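Long-range contacts in putative curved DNA-binding protein (Chaetomium thermophilum var. thermophilum DSM 1495, PDB 4IPA), which is the fungal Arx1, a ribosome-biogenesis protein with a methionine-aminopeptidase-like fold of the M24 family, and possibly binds DNA: residues 163-169 / 384-389; 228-232 / 245-251. All blocks are in the same frame, centred on the assembly; numbering follows the deposited sequence.

Interaction 1: 163-169 / 384-389; sequences VLLRLMV and ILEQPL
Arg166, near the C-terminal end of helix 148-167, lays its side chain across the C-terminal end of helix 379-386 and carries most of the polar contact. Its CG stands anti to the carbonyl carbon (chi1 -81°) and the chain runs extended to NE, which carries the guanidinium past the helix end to the carbonyls beyond it. There Arg166 NE donates to Gln387 O at 2.8 Å; the N-H...O angle is 148°, and the donor lies 22° off the carbonyl plane. A water in the guanidinium plane doubles this link, accepting from Arg166 NH2 at 2.9 Å and donating to the same Gln387 O. Arg166 NH1 is paired with Glu162, one turn back on its own helix. On the way, Arg166 CD passes 3.2 Å from Ile384 O, a close contact with a carbonyl whose hydrogen bond comes from Gln387 N.

Apolar contacts flank the arginine. Leu389 covers one guanidinium face, offset toward the rim, with Leu389 CG 4.1 Å from Arg166 NH1, and Leu389 CD2 reaches Leu165 CB at 3.7 Å. Val169 CG2 touches the same methyl more loosely. Toward the earlier helical turn, Val163 CG2 meets Leu385 CD2 at 3.8 Å, the two side chains crossing nearly at right angles, while Ile384 CG2 packs on Arg166 CB at 3.9 Å. Leu389 is also hydrogen-bonded through its backbone to Ile356 of strand 355-360.

A methionine in place of Arg166 would probably leave Gln387 O without its direct donor and Glu162 without its cationic mate.

The cation thus lies beside carbonyl oxygens at and just past a helix C-terminus, whose partial negative charge would probably favour it; one direct hydrogen bond, one water bridge and aliphatic packing join the C-terminal helix to helix 148-167.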
loop_
_atom_site.group_PDB
_atom_site.type_symbol
_atom_site.label_atom_id
_atom_site.label_comp_id
_atom_site.label_asym_id
_atom_site.label_seq_id
_atom_site.Cartn_x
_atom_site.Cartn_y
_atom_site.Cartn_z
ATOM N N VAL A 163 -12.791 -3.880 8.482
ATOM C CA VAL A 163 -12.577 -4.667 9.686
ATOM C C VAL A 163 -11.181 -4.427 10.274
ATOM O O VAL A 163 -11.054 -4.135 11.459
ATOM C CB VAL A 163 -12.810 -6.172 9.450
ATOM C CG1 VAL A 163 -12.435 -6.986 10.709
ATOM C CG2 VAL A 163 -14.256 -6.405 9.072
ATOM N N LEU A 164 -10.142 -4.539 9.452
ATOM C CA LEU A 164 -8.767 -4.288 9.912
ATOM C C LEU A 164 -8.614 -2.928 10.608
ATOM O O LEU A 164 -8.059 -2.836 11.700
ATOM C CB LEU A 164 -7.771 -4.384 8.747
ATOM C CG LEU A 164 -6.319 -4.084 9.112
ATOM C CD1 LEU A 164 -5.921 -4.870 10.366
ATOM C CD2 LEU A 164 -5.353 -4.377 7.938
ATOM N N LEU A 165 -9.103 -1.873 9.970
ATOM C CA LEU A 165 -9.017 -0.536 10.550
ATOM C C LEU A 165 -9.637 -0.460 11.963
ATOM O O LEU A 165 -9.080 0.183 12.861
ATOM C CB LEU A 165 -9.651 0.499 9.610
ATOM C CG LEU A 165 -8.890 0.773 8.301
ATOM C CD1 LEU A 165 -9.652 1.748 7.375
ATOM C CD2 LEU A 165 -7.473 1.286 8.580
ATOM N N ARG A 166 -10.779 -1.123 12.140
ATOM C CA ARG A 166 -11.475 -1.168 13.423
ATOM C C ARG A 166 -10.747 -2.027 14.459
ATOM O O ARG A 166 -10.791 -1.732 15.651
ATOM C CB ARG A 166 -12.919 -1.640 13.231
ATOM C CG ARG A 166 -13.837 -0.520 12.771
ATOM C CD ARG A 166 -15.053 -1.042 12.035
ATOM N NE ARG A 166 -15.862 0.069 11.545
ATOM C CZ ARG A 166 -15.669 0.677 10.374
ATOM N NH1 ARG A 166 -14.692 0.274 9.565
ATOM N NH2 ARG A 166 -16.449 1.691 10.019
ATOM N N LEU A 167 -10.054 -3.068 14.000
ATOM C CA LEU A 167 -9.258 -3.904 14.892
ATOM C C LEU A 167 -8.025 -3.157 15.373
ATOM O O LEU A 167 -7.316 -3.628 16.269
ATOM C CB LEU A 167 -8.843 -5.205 14.202
ATOM C CG LEU A 167 -10.010 -6.149 13.889
ATOM C CD1 LEU A 167 -9.563 -7.411 13.154
ATOM C CD2 LEU A 167 -10.706 -6.510 15.191
ATOM N N MET A 168 -7.767 -1.990 14.782
ATOM C CA MET A 168 -6.556 -1.241 15.103
ATOM C C MET A 168 -6.793 -0.117 16.112
ATOM O O MET A 168 -5.850 0.443 16.665
ATOM C CB MET A 168 -5.891 -0.698 13.831
ATOM C CG MET A 168 -5.299 -1.775 12.907
ATOM S SD MET A 168 -4.448 -1.047 11.476
ATOM C CE MET A 168 -2.892 -0.492 12.202
ATOM N N VAL A 169 -8.049 0.229 16.334
ATOM C CA VAL A 169 -8.394 1.158 17.394
ATOM C C VAL A 169 -7.979 0.537 18.732
ATOM O O VAL A 169 -8.417 -0.559 19.066
ATOM C CB VAL A 169 -9.898 1.475 17.376
ATOM C CG1 VAL A 169 -10.244 2.495 18.473
ATOM C CG2 VAL A 169 -10.280 2.023 16.011
ATOM N N ILE A 384 -18.278 -5.925 14.843
ATOM C CA ILE A 384 -17.086 -5.109 14.598
ATOM C C ILE A 384 -17.351 -3.982 13.588
ATOM O O ILE A 384 -17.018 -2.824 13.834
ATOM C CB ILE A 384 -15.897 -5.968 14.129
ATOM C CG1 ILE A 384 -15.467 -6.930 15.240
ATOM C CG2 ILE A 384 -14.720 -5.089 13.737
ATOM C CD1 ILE A 384 -14.719 -8.142 14.741
ATOM N N LEU A 385 -17.987 -4.316 12.471
ATOM C CA LEU A 385 -18.312 -3.313 11.459
ATOM C C LEU A 385 -19.185 -2.173 11.970
ATOM O O LEU A 385 -19.187 -1.090 11.384
ATOM C CB LEU A 385 -18.982 -3.969 10.255
ATOM C CG LEU A 385 -17.989 -4.740 9.387
ATOM C CD1 LEU A 385 -18.702 -5.451 8.249
ATOM C CD2 LEU A 385 -16.943 -3.770 8.866
ATOM N N GLU A 386 -19.932 -2.418 13.047
ATOM C CA GLU A 386 -20.755 -1.373 13.665
ATOM C C GLU A 386 -19.936 -0.412 14.536
ATOM O O GLU A 386 -20.361 0.714 14.792
ATOM C CB GLU A 386 -21.893 -1.988 14.491
ATOM C CG GLU A 386 -22.983 -2.649 13.645
ATOM C CD GLU A 386 -23.476 -1.739 12.522
ATOM O OE1 GLU A 386 -23.970 -0.636 12.826
ATOM O OE2 GLU A 386 -23.362 -2.119 11.335
ATOM N N GLN A 387 -18.773 -0.862 14.996
ATOM C CA GLN A 387 -17.893 -0.023 15.797
ATOM C C GLN A 387 -17.404 1.166 14.978
ATOM O O GLN A 387 -17.174 1.050 13.777
ATOM C CB GLN A 387 -16.695 -0.822 16.294
ATOM C CG GLN A 387 -17.050 -2.067 17.066
ATOM C CD GLN A 387 -15.838 -2.942 17.311
ATOM O OE1 GLN A 387 -15.965 -4.109 17.701
ATOM N NE2 GLN A 387 -14.648 -2.385 17.073
ATOM N N PRO A 388 -17.253 2.324 15.629
ATOM C CA PRO A 388 -16.805 3.521 14.916
ATOM C C PRO A 388 -15.296 3.485 14.717
ATOM O O PRO A 388 -14.604 2.737 15.406
ATOM C CB PRO A 388 -17.183 4.650 15.877
ATOM C CG PRO A 388 -17.076 4.021 17.234
ATOM C CD PRO A 388 -17.485 2.577 17.065
ATOM N N LEU A 389 -14.800 4.265 13.765
ATOM C CA LEU A 389 -13.369 4.362 13.524
ATOM C C LEU A 389 -12.783 5.528 14.310
ATOM O O LEU A 389 -11.598 5.540 14.662
ATOM C CB LEU A 389 -13.105 4.546 12.030
ATOM C CG LEU A 389 -12.556 3.324 11.298
ATOM C CD1 LEU A 389 -12.360 3.650 9.825
ATOM C CD2 LEU A 389 -11.242 2.850 11.934
HETATM O O HOH W 1 -18.686 2.641 11.681
#

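Interaction 2: 228-232 / 245-251; sequences KKKII and PEVGDVW
Lys229 and Asp249 approach from opposite directions and meet in a salt bridge, Lys229 NZ to Asp249 OD2, made on the syn side of that oxygen; the bridge is clear, though its modelled length of 2.5 Å is doubtful. A bend at chi3 (-63°) in an otherwise extended lysine chain turns the ammonium onto the carboxylate. The same nitrogen has two further acceptors: Val244 O, just before the second segment, and, more weakly, Glu246 OE1 at 3.3 Å.

Asp249 OD2 collects three donors from different directions. Besides the lysine, Glu246 N meets Asp249 OD2 from above the carboxylate plane at 2.9 Å, and Trp251 NE1 reaches the same Asp249 OD2 on the anti side at 3.1 Å, 31° out of that plane. The indole N-H of a buried residue is thereby satisfied. Glu246 to Asp249 form a type II beta turn, in which Gly248 has the positive phi (100°) expected at the third position. Asp249 N to Glu246 O closes the turn, and with Glu246 N on Asp249 OD2 the aspartate grips it from both main chain and side chain.

Beyond the charges, the six-membered end of Trp251 packs on residues 229-231. Trp251 CH2 lies 3.8 Å from Lys229 CB, and the Ile231 side chain crosses the tryptophan nearly at right angles, its CG1 4.0 Å from Trp251 CZ3. Pro245 CG sits over one face of the indole, offset toward the rim, and also touches Ile231 CD1.

One aspartate oxygen thus serves a cation, a backbone N-H and an indole N-H together; these donors would probably stabilise its negative charge and hold the carboxylate's rotation, fixing the beta turn against the lysine and the tryptophan.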
loop_
_atom_site.group_PDB
_atom_site.type_symbol
_atom_site.label_atom_id
_atom_site.label_comp_id
_atom_site.label_asym_id
_atom_site.label_seq_id
_atom_site.Cartn_x
_atom_site.Cartn_y
_atom_site.Cartn_z
ATOM N N LYS A 228 9.006 0.029 13.416
ATOM C CA LYS A 228 9.363 -0.991 14.409
ATOM C C LYS A 228 8.182 -1.824 14.882
ATOM O O LYS A 228 8.340 -2.722 15.694
ATOM C CB LYS A 228 10.121 -0.385 15.599
ATOM C CG LYS A 228 9.333 0.629 16.384
ATOM C CD LYS A 228 10.122 1.182 17.563
ATOM C CE LYS A 228 9.318 2.273 18.279
ATOM N NZ LYS A 228 10.022 2.833 19.484
ATOM N N LYS A 229 7.001 -1.532 14.358
ATOM C CA LYS A 229 5.851 -2.389 14.582
ATOM C C LYS A 229 5.250 -2.763 13.232
ATOM O O LYS A 229 5.300 -1.974 12.285
ATOM C CB LYS A 229 4.819 -1.686 15.474
ATOM C CG LYS A 229 5.457 -1.049 16.721
ATOM C CD LYS A 229 4.447 -0.534 17.761
ATOM C CE LYS A 229 3.573 0.579 17.247
ATOM N NZ LYS A 229 2.864 1.264 18.380
ATOM N N LYS A 230 4.689 -3.967 13.143
ATOM C CA LYS A 230 4.021 -4.402 11.926
ATOM C C LYS A 230 2.964 -5.474 12.210
ATOM O O LYS A 230 3.092 -6.287 13.137
ATOM C CB LYS A 230 5.030 -4.939 10.914
ATOM C CG LYS A 230 5.553 -6.306 11.271
ATOM C CD LYS A 230 6.818 -6.650 10.513
ATOM C CE LYS A 230 7.478 -7.884 11.101
ATOM N NZ LYS A 230 8.772 -8.180 10.408
ATOM N N ILE A 231 1.918 -5.459 11.399
ATOM C CA ILE A 231 0.904 -6.494 11.453
ATOM C C ILE A 231 0.996 -7.333 10.191
ATOM O O ILE A 231 0.905 -6.806 9.090
ATOM C CB ILE A 231 -0.486 -5.871 11.550
ATOM C CG1 ILE A 231 -0.609 -5.112 12.879
ATOM C CG2 ILE A 231 -1.560 -6.948 11.430
ATOM C CD1 ILE A 231 -1.918 -4.365 13.044
ATOM N N ILE A 232 1.206 -8.633 10.335
ATOM C CA ILE A 232 1.286 -9.483 9.162
ATOM C C ILE A 232 0.073 -10.399 9.070
ATOM O O ILE A 232 -0.086 -11.281 9.907
ATOM C CB ILE A 232 2.548 -10.339 9.166
ATOM C CG1 ILE A 232 3.787 -9.467 9.371
ATOM C CG2 ILE A 232 2.630 -11.164 7.865
ATOM C CD1 ILE A 232 5.100 -10.236 9.301
ATOM N N PRO A 245 -0.906 -1.263 17.585
ATOM C CA PRO A 245 -1.151 0.152 17.287
ATOM C C PRO A 245 -1.460 0.938 18.561
ATOM O O PRO A 245 -2.205 0.448 19.405
ATOM C CB PRO A 245 -2.387 0.114 16.382
ATOM C CG PRO A 245 -2.484 -1.307 15.904
ATOM C CD PRO A 245 -1.923 -2.145 16.992
ATOM N N GLU A 246 -0.899 2.137 18.674
ATOM C CA GLU A 246 -1.069 2.982 19.839
ATOM C C GLU A 246 -1.396 4.388 19.379
ATOM O O GLU A 246 -0.967 4.818 18.295
ATOM C CB GLU A 246 0.221 3.036 20.667
ATOM C CG GLU A 246 0.687 1.704 21.235
ATOM C CD GLU A 246 1.899 1.863 22.152
ATOM O OE1 GLU A 246 3.036 1.723 21.661
ATOM O OE2 GLU A 246 1.721 2.136 23.363
ATOM N N VAL A 247 -2.142 5.110 20.210
ATOM C CA VAL A 247 -2.358 6.534 20.004
ATOM C C VAL A 247 -0.995 7.175 19.816
ATOM O O VAL A 247 -0.053 6.838 20.530
ATOM C CB VAL A 247 -3.079 7.164 21.216
ATOM C CG1 VAL A 247 -2.951 8.699 21.206
ATOM C CG2 VAL A 247 -4.545 6.729 21.252
ATOM N N GLY A 248 -0.877 8.081 18.849
ATOM C CA GLY A 248 0.418 8.653 18.492
ATOM C C GLY A 248 1.051 8.031 17.241
ATOM O O GLY A 248 1.961 8.610 16.652
ATOM N N ASP A 249 0.569 6.854 16.832
ATOM C CA ASP A 249 1.143 6.127 15.690
ATOM C C ASP A 249 0.630 6.621 14.332
ATOM O O ASP A 249 -0.539 7.003 14.190
ATOM C CB ASP A 249 0.786 4.641 15.756
ATOM C CG ASP A 249 1.587 3.854 16.795
ATOM O OD1 ASP A 249 2.494 4.401 17.461
ATOM O OD2 ASP A 249 1.297 2.644 16.918
ATOM N N VAL A 250 1.502 6.586 13.328
ATOM C CA VAL A 250 1.038 6.552 11.941
ATOM C C VAL A 250 1.363 5.201 11.268
ATOM O O VAL A 250 2.493 4.687 11.364
ATOM C CB VAL A 250 1.584 7.728 11.114
ATOM C CG1 VAL A 250 1.241 7.541 9.648
ATOM C CG2 VAL A 250 1.013 9.037 11.635
ATOM N N TRP A 251 0.362 4.635 10.589
ATOM C CA TRP A 251 0.502 3.343 9.927
ATOM C C TRP A 251 0.159 3.374 8.436
ATOM O O TRP A 251 -0.762 4.073 7.998
ATOM C CB TRP A 251 -0.422 2.322 10.574
ATOM C CG TRP A 251 -0.007 1.833 11.901
ATOM C CD1 TRP A 251 -0.118 2.497 13.092
ATOM C CD2 TRP A 251 0.542 0.545 12.204
ATOM N NE1 TRP A 251 0.355 1.716 14.109
ATOM C CE2 TRP A 251 0.754 0.503 13.599
ATOM C CE3 TRP A 251 0.865 -0.585 11.430
ATOM C CZ2 TRP A 251 1.284 -0.616 14.246
ATOM C CZ3 TRP A 251 1.389 -1.698 12.062
ATOM C CH2 TRP A 251 1.594 -1.705 13.468
#

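In the fold
From the N terminus, the chain reaches 163-169, the first half of interaction 1, at the end of helix 148-167; its partner 384-389 comes only near the C-terminal end. Within that long loop lies the much shorter one closed by interaction 2, where 228-232 meets 245-251 across twelve residues without helix or strand; the two are nested and do not cross. Interaction 2 ties the edge strand 230-232 to the turn leading into strand 250-258 of the antiparallel sheet, whereas interaction 1 joins two helix ends beside that sheet. Met168 bridges them, its CE packing against Trp251 and Ile231 and its carbonyl oxygen lying beside Pro245.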